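Local coordinates for protein maleylacetate reductase (Agrobacterium tumefaciens, PDB 3HL0) that catalyses the NADH-dependent reduction of maleylacetate to 3-oxoadipate, probably in the breakdown of gamma-resorcylate, as an iron-containing alcohol dehydrogenase family member, at residues S304-G312 with L342-A350. Numbering follows the deposited sequence.
Sequences SSLAALGVG and LLQRAFEGA
Leu-306 gives its backbone N-H to the carbonyl of Ala-346, with N to O at 2.9 Å and 162° at the hydrogen. The donor stands 40° out of the carbonyl plane, and Gly-349 N reaches the same oxygen from the opposite face. Ser-305 CA adds a CA-H...O contact to Ala-346 O, and Ser-304 O receives a similar one from Gly-349 CA at 3.2 Å. A water links Ser-304 OG to Gly-349 O. Beside the backbone bond, Leu-306 lays CD1 against Ala-346 CB at 3.7 Å and reaches Leu-343 CD2 with the same methyl. With its CG anti to the backbone N (chi1 176°), Phe-347 swings its ring back to the loop although its CB points away; CE1 meets Val-311 O edge-on at 3.3 Å, near the ring plane, and Ala-307 CB approaches the same carbon obliquely at 3.9 Å. Gly-349 is the C-prime residue of a Schellman motif that ends helix 336-348, with Ala-350 N bonded to Arg-345 O; it has positive phi, which favours glycine, and Ser-305 CB sits 3.6 Å from its N. This ties the end of the chain's last helix to the loop between helices 289-300 and 316-323, in the all-helical C-terminal domain of the iron-containing alcohol dehydrogenase fold, away from the NAD site. Behind the first shell, Ser-305 OG accepts from Ala-308 N in an ST motif at the start of the turn. Val-261 and Leu-247 pack on Leu-306, Leu-316 touches Phe-347, and Gly-310 O is hydrogen-bonded to His-213 of the second subunit.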
ATOM      1  N   SER A 304     -13.080  10.155  -3.402  1.00 12.17           N
ATOM      2  CA  SER A 304     -14.487  10.369  -3.108  1.00 12.39           C
ATOM      3  C   SER A 304     -15.392   9.353  -3.766  1.00 11.69           C
ATOM      4  O   SER A 304     -16.577   9.375  -3.518  1.00 12.17           O
ATOM      5  CB  SER A 304     -14.888  11.773  -3.541  1.00 14.17           C
ATOM      6  OG  SER A 304     -14.644  11.898  -4.952  1.00 15.47           O
ATOM      7  N   SER A 305     -14.862   8.449  -4.583  1.00 10.53           N
ATOM      8  CA  SER A 305     -15.763   7.442  -5.198  1.00 10.27           C
ATOM      9  C   SER A 305     -15.246   6.031  -5.050  1.00  9.80           C
ATOM     10  O   SER A 305     -14.029   5.765  -5.012  1.00  9.89           O
ATOM     11  CB  SER A 305     -16.003   7.740  -6.695  1.00 12.15           C
ATOM     12  OG  SER A 305     -14.927   7.233  -7.455  1.00 14.27           O
ATOM     13  N   LEU A 306     -16.181   5.091  -4.950  1.00  8.55           N
ATOM     14  CA  LEU A 306     -15.791   3.698  -4.874  1.00  8.11           C
ATOM     15  C   LEU A 306     -15.200   3.256  -6.222  1.00  9.12           C
ATOM     16  O   LEU A 306     -14.363   2.337  -6.238  1.00  9.01           O
ATOM     17  CB  LEU A 306     -16.956   2.746  -4.513  1.00  8.29           C
ATOM     18  CG  LEU A 306     -17.490   2.947  -3.082  1.00  8.91           C
ATOM     19  CD1 LEU A 306     -18.732   2.004  -2.914  1.00 10.85           C
ATOM     20  CD2 LEU A 306     -16.365   2.562  -2.071  1.00  9.07           C
ATOM     21  N   ALA A 307     -15.642   3.895  -7.307  1.00  8.93           N
ATOM     22  CA  ALA A 307     -15.069   3.553  -8.638  1.00  9.83           C
ATOM     23  C   ALA A 307     -13.570   3.795  -8.646  1.00  8.97           C
ATOM     24  O   ALA A 307     -12.826   2.980  -9.220  1.00 10.85           O
ATOM     25  CB  ALA A 307     -15.762   4.322  -9.770  1.00  9.89           C
ATOM     26  N   ALA A 308     -13.128   4.833  -7.945  1.00  9.80           N
ATOM     27  CA  ALA A 308     -11.686   5.143  -7.922  1.00 10.22           C
ATOM     28  C   ALA A 308     -10.921   4.082  -7.154  1.00 10.38           C
ATOM     29  O   ALA A 308      -9.705   3.957  -7.312  1.00 10.85           O
ATOM     30  CB  ALA A 308     -11.429   6.510  -7.341  1.00 11.68           C
ATOM     31  N   LEU A 309     -11.616   3.328  -6.298  1.00 10.10           N
ATOM     32  CA  LEU A 309     -11.000   2.238  -5.521  1.00  9.65           C
ATOM     33  C   LEU A 309     -11.038   0.900  -6.229  1.00 10.38           C
ATOM     34  O   LEU A 309     -10.616  -0.098  -5.684  1.00 10.95           O
ATOM     35  CB  LEU A 309     -11.585   2.121  -4.082  1.00  9.31           C
ATOM     36  CG  LEU A 309     -11.602   3.440  -3.308  1.00  9.35           C
ATOM     37  CD1 LEU A 309     -12.059   3.130  -1.849  1.00 10.89           C
ATOM     38  CD2 LEU A 309     -10.237   4.162  -3.326  1.00 10.31           C
ATOM     39  N   GLY A 310     -11.541   0.914  -7.465  1.00 11.73           N
ATOM     40  CA  GLY A 310     -11.596  -0.306  -8.311  1.00 12.23           C
ATOM     41  C   GLY A 310     -12.887  -1.088  -8.153  1.00 12.31           C
ATOM     42  O   GLY A 310     -13.001  -2.182  -8.685  1.00 13.14           O
ATOM     43  N   VAL A 311     -13.880  -0.547  -7.429  1.00 10.83           N
ATOM     44  CA  VAL A 311     -15.171  -1.222  -7.363  1.00 10.40           C
ATOM     45  C   VAL A 311     -15.884  -1.059  -8.731  1.00 10.29           C
ATOM     46  O   VAL A 311     -15.931   0.035  -9.284  1.00 12.26           O
ATOM     47  CB  VAL A 311     -16.041  -0.611  -6.229  1.00  9.83           C
ATOM     48  CG1 VAL A 311     -17.447  -1.303  -6.144  1.00 10.68           C
ATOM     49  CG2 VAL A 311     -15.296  -0.738  -4.900  1.00 10.82           C
ATOM     50  N   GLY A 312     -16.458  -2.158  -9.215  1.00 11.66           N
ATOM     51  CA  GLY A 312     -17.250  -2.092 -10.448  1.00 13.03           C
ATOM     52  C   GLY A 312     -18.729  -1.957 -10.176  1.00 12.79           C
ATOM     53  O   GLY A 312     -19.207  -2.378  -9.106  1.00 13.45           O
ATOM     54  N   LEU A 342     -27.213   3.848  -1.167  1.00 10.85           N
ATOM     55  CA  LEU A 342     -25.984   4.395  -0.511  1.00 10.53           C
ATOM     56  C   LEU A 342     -24.749   3.975  -1.347  1.00 10.84           C
ATOM     57  O   LEU A 342     -23.888   4.825  -1.678  1.00 10.31           O
ATOM     58  CB  LEU A 342     -25.868   3.833   0.927  1.00  9.93           C
ATOM     59  CG  LEU A 342     -24.749   4.368   1.848  1.00 11.70           C
ATOM     60  CD1 LEU A 342     -25.051   3.902   3.273  1.00 14.05           C
ATOM     61  CD2 LEU A 342     -23.392   3.817   1.448  1.00 12.62           C
ATOM     62  N   LEU A 343     -24.666   2.681  -1.678  1.00  9.99           N
ATOM     63  CA  LEU A 343     -23.557   2.203  -2.510  1.00  9.90           C
ATOM     64  C   LEU A 343     -23.512   2.888  -3.871  1.00 10.38           C
ATOM     65  O   LEU A 343     -22.428   3.159  -4.384  1.00 10.19           O
ATOM     66  CB  LEU A 343     -23.623   0.671  -2.590  1.00 10.36           C
ATOM     67  CG  LEU A 343     -23.290  -0.046  -1.300  1.00 12.90           C
ATOM     68  CD1 LEU A 343     -23.611  -1.552  -1.477  1.00 15.91           C
ATOM     69  CD2 LEU A 343     -21.831   0.170  -0.859  1.00 15.00           C
ATOM     70  N   GLN A 344     -24.675   3.163  -4.463  1.00  9.27           N
ATOM     71  CA  GLN A 344     -24.665   3.836  -5.742  1.00 10.05           C
ATOM     72  C   GLN A 344     -24.130   5.228  -5.645  1.00  9.62           C
ATOM     73  O   GLN A 344     -23.345   5.633  -6.475  1.00 10.05           O
ATOM     74  CB  GLN A 344     -26.069   3.864  -6.343  1.00 11.24           C
ATOM     75  CG  GLN A 344     -26.046   4.210  -7.809  1.00 13.69           C
ATOM     76  CD  GLN A 344     -25.548   3.082  -8.653  1.00 15.42           C
ATOM     77  OE1 GLN A 344     -25.879   1.950  -8.398  1.00 15.14           O
ATOM     78  NE2 GLN A 344     -24.729   3.386  -9.654  1.00 21.07           N
ATOM     79  N   ARG A 345     -24.547   5.960  -4.610  1.00  9.38           N
ATOM     80  CA  ARG A 345     -23.995   7.308  -4.416  1.00 10.32           C
ATOM     81  C   ARG A 345     -22.471   7.277  -4.170  1.00  8.69           C
ATOM     82  O   ARG A 345     -21.752   8.138  -4.716  1.00 10.31           O
ATOM     83  CB  ARG A 345     -24.664   7.981  -3.207  1.00 10.66           C
ATOM     84  CG  ARG A 345     -26.204   8.218  -3.307  1.00 13.22           C
ATOM     85  CD  ARG A 345     -26.631   9.050  -4.514  1.00 14.16           C
ATOM     86  NE  ARG A 345     -26.733   8.313  -5.786  1.00 16.00           N
ATOM     87  CZ  ARG A 345     -27.744   7.495  -6.092  1.00 17.35           C
ATOM     88  NH1 ARG A 345     -27.792   6.913  -7.314  1.00 16.65           N
ATOM     89  NH2 ARG A 345     -28.717   7.283  -5.193  1.00 18.11           N
ATOM     90  N   ALA A 346     -22.029   6.355  -3.316  1.00  8.83           N
ATOM     91  CA  ALA A 346     -20.572   6.213  -3.033  1.00  8.02           C
ATOM     92  C   ALA A 346     -19.835   5.778  -4.296  1.00  9.06           C
ATOM     93  O   ALA A 346     -18.761   6.277  -4.559  1.00  9.36           O
ATOM     94  CB  ALA A 346     -20.335   5.230  -1.911  1.00  8.49           C
ATOM     95  N   PHE A 347     -20.457   4.940  -5.123  1.00  9.46           N
ATOM     96  CA  PHE A 347     -19.814   4.530  -6.396  1.00 10.14           C
ATOM     97  C   PHE A 347     -19.618   5.710  -7.346  1.00 11.55           C
ATOM     98  O   PHE A 347     -18.582   5.832  -8.019  1.00 12.28           O
ATOM     99  CB  PHE A 347     -20.692   3.448  -7.055  1.00 10.13           C
ATOM    100  CG  PHE A 347     -20.202   3.012  -8.426  1.00  8.86           C
ATOM    101  CD1 PHE A 347     -19.109   2.164  -8.539  1.00 12.86           C
ATOM    102  CD2 PHE A 347     -20.862   3.456  -9.566  1.00 11.16           C
ATOM    103  CE1 PHE A 347     -18.654   1.770  -9.826  1.00 13.82           C
ATOM    104  CE2 PHE A 347     -20.407   3.052 -10.844  1.00 15.16           C
ATOM    105  CZ  PHE A 347     -19.319   2.211 -10.953  1.00 14.51           C
ATOM    106  N   GLU A 348     -20.631   6.572  -7.400  1.00 10.43           N
ATOM    107  CA  GLU A 348     -20.634   7.782  -8.232  1.00 12.20           C
ATOM    108  C   GLU A 348     -19.722   8.886  -7.723  1.00 11.36           C
ATOM    109  O   GLU A 348     -19.388   9.816  -8.466  1.00 14.53           O
ATOM    110  CB  GLU A 348     -22.073   8.344  -8.240  1.00 12.97           C
ATOM    111  CG  GLU A 348     -23.029   7.580  -9.091  1.00 15.80           C
ATOM    112  CD  GLU A 348     -24.500   7.875  -8.746  1.00 18.90           C
ATOM    113  OE1 GLU A 348     -24.791   8.814  -7.932  1.00 16.68           O
ATOM    114  OE2 GLU A 348     -25.370   7.145  -9.308  1.00 21.42           O
ATOM    115  N   GLY A 349     -19.394   8.850  -6.433  1.00 10.62           N
ATOM    116  CA  GLY A 349     -18.779  10.000  -5.810  1.00 11.48           C
ATOM    117  C   GLY A 349     -19.737  11.174  -5.678  1.00 12.19           C
ATOM    118  O   GLY A 349     -19.298  12.339  -5.696  1.00 12.85           O
ATOM    119  N   ALA A 350     -21.045  10.890  -5.525  1.00 12.09           N
ATOM    120  CA  ALA A 350     -22.083  11.942  -5.384  1.00 13.93           C
ATOM    121  C   ALA A 350     -22.007  12.614  -4.023  1.00 15.04           C
ATOM    122  O   ALA A 350     -21.623  11.969  -3.053  1.00 17.31           O
ATOM    123  CB  ALA A 350     -23.469  11.340  -5.575  1.00 13.81           C
TER
HETATM  124  O   HOH W   1     -16.794  13.156  -6.135  1.00 15.77           O